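Local structure of serine-pyruvate aminotransferase (AgxT) (Sulfolobus solfataricus, 3ZRP) at residues G117-E122 with K147-K152. The protein probably catalyses the pyridoxal-phosphate-dependent transfer of an amino group between serine and pyruvate, as a class-V aminotransferase. Sequence-based numbering, arbitrary orientation.
Sequences GEVEEE and KDVINK
E120 and K152 cross at about a right angle where helices 116-125 and 146-153 lie side by side on the large mixed sheet of the PLP-dependent aminotransferase fold. The two short segments run nearly parallel, at 26°, with axes 8.8 Å apart. Their contact has two layers: a valine pair facing the sheet, and a charged pair over the outer side of the groove. In the buried layer CG1 of V149 meets the flank of V119, 4.1 Å from V119 CG2; V119 also rests on L81 and V83 of strand 79-83, while V149 touches P116. In the outer layer E120 holds CG anti to its own backbone N (chi1 -177°) and continues extended, which lays CB, CG and the carboxylate across the K152 chain. CB of E120 is 4.0 Å from K152 CB, and E120 OE1 comes within 3.6 Å of K152 CD. The same lysine methylene also packs against the backbone N of G117. K152 is extended as far as CE, then bent at its last torsion (chi4 -62°). K152 NZ and E120 OE1 stay 4.1 Å apart, too far for a salt bridge, and a water spans them, donating to the carboxylate and accepting from the ammonium. E120 OE2 has its charged partner on its own helix, a salt bridge to R124 that should steady the carboxylate. With an alanine here, the K152 methylenes are likely to lose their cover, R124 this carboxylate, and the water on K152 NZ its link to the other helix. A second water donates to the backbone of helix 146-153, its oxygen 2.7 Å from K152 O; its approach to E120 OE2 is unusually short and therefore doubtful.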
loop_
_atom_site.group_PDB
_atom_site.type_symbol
_atom_site.label_atom_id
_atom_site.label_comp_id
_atom_site.label_asym_id
_atom_site.label_seq_id
_atom_site.Cartn_x
_atom_site.Cartn_y
_atom_site.Cartn_z
ATOM N N GLY A 117 22.873 -23.328 16.790
ATOM C CA GLY A 117 24.261 -23.783 16.570
ATOM C C GLY A 117 24.677 -23.825 15.113
ATOM O O GLY A 117 25.838 -23.559 14.785
ATOM N N GLU A 118 23.732 -24.154 14.240
ATOM C CA GLU A 118 23.997 -24.219 12.807
ATOM C C GLU A 118 24.173 -22.813 12.205
ATOM O O GLU A 118 24.987 -22.625 11.284
ATOM C CB GLU A 118 22.905 -25.021 12.091
ATOM C CG GLU A 118 22.712 -26.414 12.707
ATOM C CD GLU A 118 21.447 -27.133 12.260
ATOM O OE1 GLU A 118 20.441 -26.481 11.903
ATOM O OE2 GLU A 118 21.466 -28.378 12.286
ATOM N N VAL A 119 23.421 -21.833 12.726
ATOM C CA VAL A 119 23.599 -20.426 12.308
ATOM C C VAL A 119 24.928 -19.892 12.843
ATOM O O VAL A 119 25.677 -19.190 12.122
ATOM C CB VAL A 119 22.426 -19.467 12.722
ATOM C CG1 VAL A 119 22.589 -18.086 12.037
ATOM C CG2 VAL A 119 21.044 -20.071 12.383
ATOM N N GLU A 120 25.214 -20.207 14.109
ATOM C CA GLU A 120 26.474 -19.812 14.744
ATOM C C GLU A 120 27.697 -20.284 13.951
ATOM O O GLU A 120 28.611 -19.507 13.715
ATOM C CB GLU A 120 26.546 -20.365 16.173
ATOM C CG GLU A 120 27.796 -19.948 16.940
ATOM C CD GLU A 120 27.934 -20.672 18.271
ATOM O OE1 GLU A 120 27.465 -21.822 18.386
ATOM O OE2 GLU A 120 28.553 -20.103 19.187
ATOM N N GLU A 121 27.684 -21.549 13.536
ATOM C CA GLU A 121 28.767 -22.151 12.763
ATOM C C GLU A 121 29.030 -21.364 11.469
ATOM O O GLU A 121 30.194 -21.112 11.087
ATOM C CB GLU A 121 28.426 -23.608 12.428
ATOM C CG GLU A 121 29.538 -24.379 11.735
ATOM C CD GLU A 121 29.086 -25.721 11.169
ATOM O OE1 GLU A 121 27.921 -26.133 11.378
ATOM O OE2 GLU A 121 29.906 -26.372 10.491
ATOM N N GLU A 122 27.949 -20.973 10.804
ATOM C CA GLU A 122 28.054 -20.271 9.531
ATOM C C GLU A 122 28.602 -18.864 9.709
ATOM O O GLU A 122 29.526 -18.458 8.976
ATOM C CB GLU A 122 26.705 -20.266 8.788
ATOM C CG GLU A 122 26.749 -19.596 7.413
ATOM C CD GLU A 122 27.746 -20.264 6.458
ATOM O OE1 GLU A 122 27.951 -21.493 6.534
ATOM O OE2 GLU A 122 28.321 -19.557 5.614
ATOM N N LYS A 147 15.555 -15.622 20.024
ATOM C CA LYS A 147 16.413 -15.214 21.133
ATOM C C LYS A 147 17.676 -16.071 21.160
ATOM O O LYS A 147 18.784 -15.531 21.165
ATOM C CB LYS A 147 15.669 -15.271 22.465
ATOM C CG LYS A 147 16.518 -14.900 23.676
ATOM C CD LYS A 147 15.756 -15.098 24.987
ATOM C CE LYS A 147 15.166 -16.507 25.140
ATOM N NZ LYS A 147 16.189 -17.570 25.362
ATOM N N ASP A 148 17.506 -17.398 21.144
ATOM C CA ASP A 148 18.645 -18.333 21.159
ATOM C C ASP A 148 19.592 -18.179 19.962
ATOM O O ASP A 148 20.818 -18.214 20.128
ATOM C CB ASP A 148 18.154 -19.770 21.234
ATOM C CG ASP A 148 17.467 -20.095 22.558
ATOM O OD1 ASP A 148 17.530 -19.296 23.517
ATOM O OD2 ASP A 148 16.854 -21.173 22.622
ATOM N N VAL A 149 19.032 -18.012 18.761
ATOM C CA VAL A 149 19.855 -17.733 17.566
ATOM C C VAL A 149 20.661 -16.446 17.719
ATOM O O VAL A 149 21.873 -16.432 17.469
ATOM C CB VAL A 149 19.005 -17.658 16.265
ATOM C CG1 VAL A 149 19.880 -17.236 15.084
ATOM C CG2 VAL A 149 18.343 -18.979 15.985
ATOM N N ILE A 150 20.004 -15.372 18.146
ATOM C CA ILE A 150 20.662 -14.072 18.252
ATOM C C ILE A 150 21.734 -14.063 19.360
ATOM O O ILE A 150 22.805 -13.469 19.199
ATOM C CB ILE A 150 19.624 -12.946 18.443
ATOM C CG1 ILE A 150 18.823 -12.782 17.144
ATOM C CG2 ILE A 150 20.290 -11.625 18.839
ATOM C CD1 ILE A 150 17.657 -11.831 17.275
ATOM N N ASN A 151 21.440 -14.725 20.478
ATOM C CA ASN A 151 22.418 -14.865 21.561
ATOM C C ASN A 151 23.743 -15.404 21.031
ATOM O O ASN A 151 24.810 -14.927 21.421
ATOM C CB ASN A 151 21.875 -15.755 22.695
ATOM C CG ASN A 151 22.897 -15.989 23.819
ATOM O OD1 ASN A 151 23.041 -15.171 24.730
ATOM N ND2 ASN A 151 23.586 -17.126 23.763
ATOM N N LYS A 152 23.669 -16.379 20.127
ATOM C CA LYS A 152 24.857 -16.987 19.555
ATOM C C LYS A 152 25.539 -16.099 18.519
ATOM O O LYS A 152 26.766 -16.021 18.491
ATOM C CB LYS A 152 24.539 -18.355 18.953
ATOM C CG LYS A 152 24.191 -19.428 20.007
ATOM C CD LYS A 152 24.179 -20.812 19.382
ATOM C CE LYS A 152 23.783 -21.892 20.394
ATOM N NZ LYS A 152 24.760 -21.954 21.519
HETATM O O HOH W 1 28.358 -17.764 19.843
HETATM O O HOH W 2 26.263 -23.721 20.006
#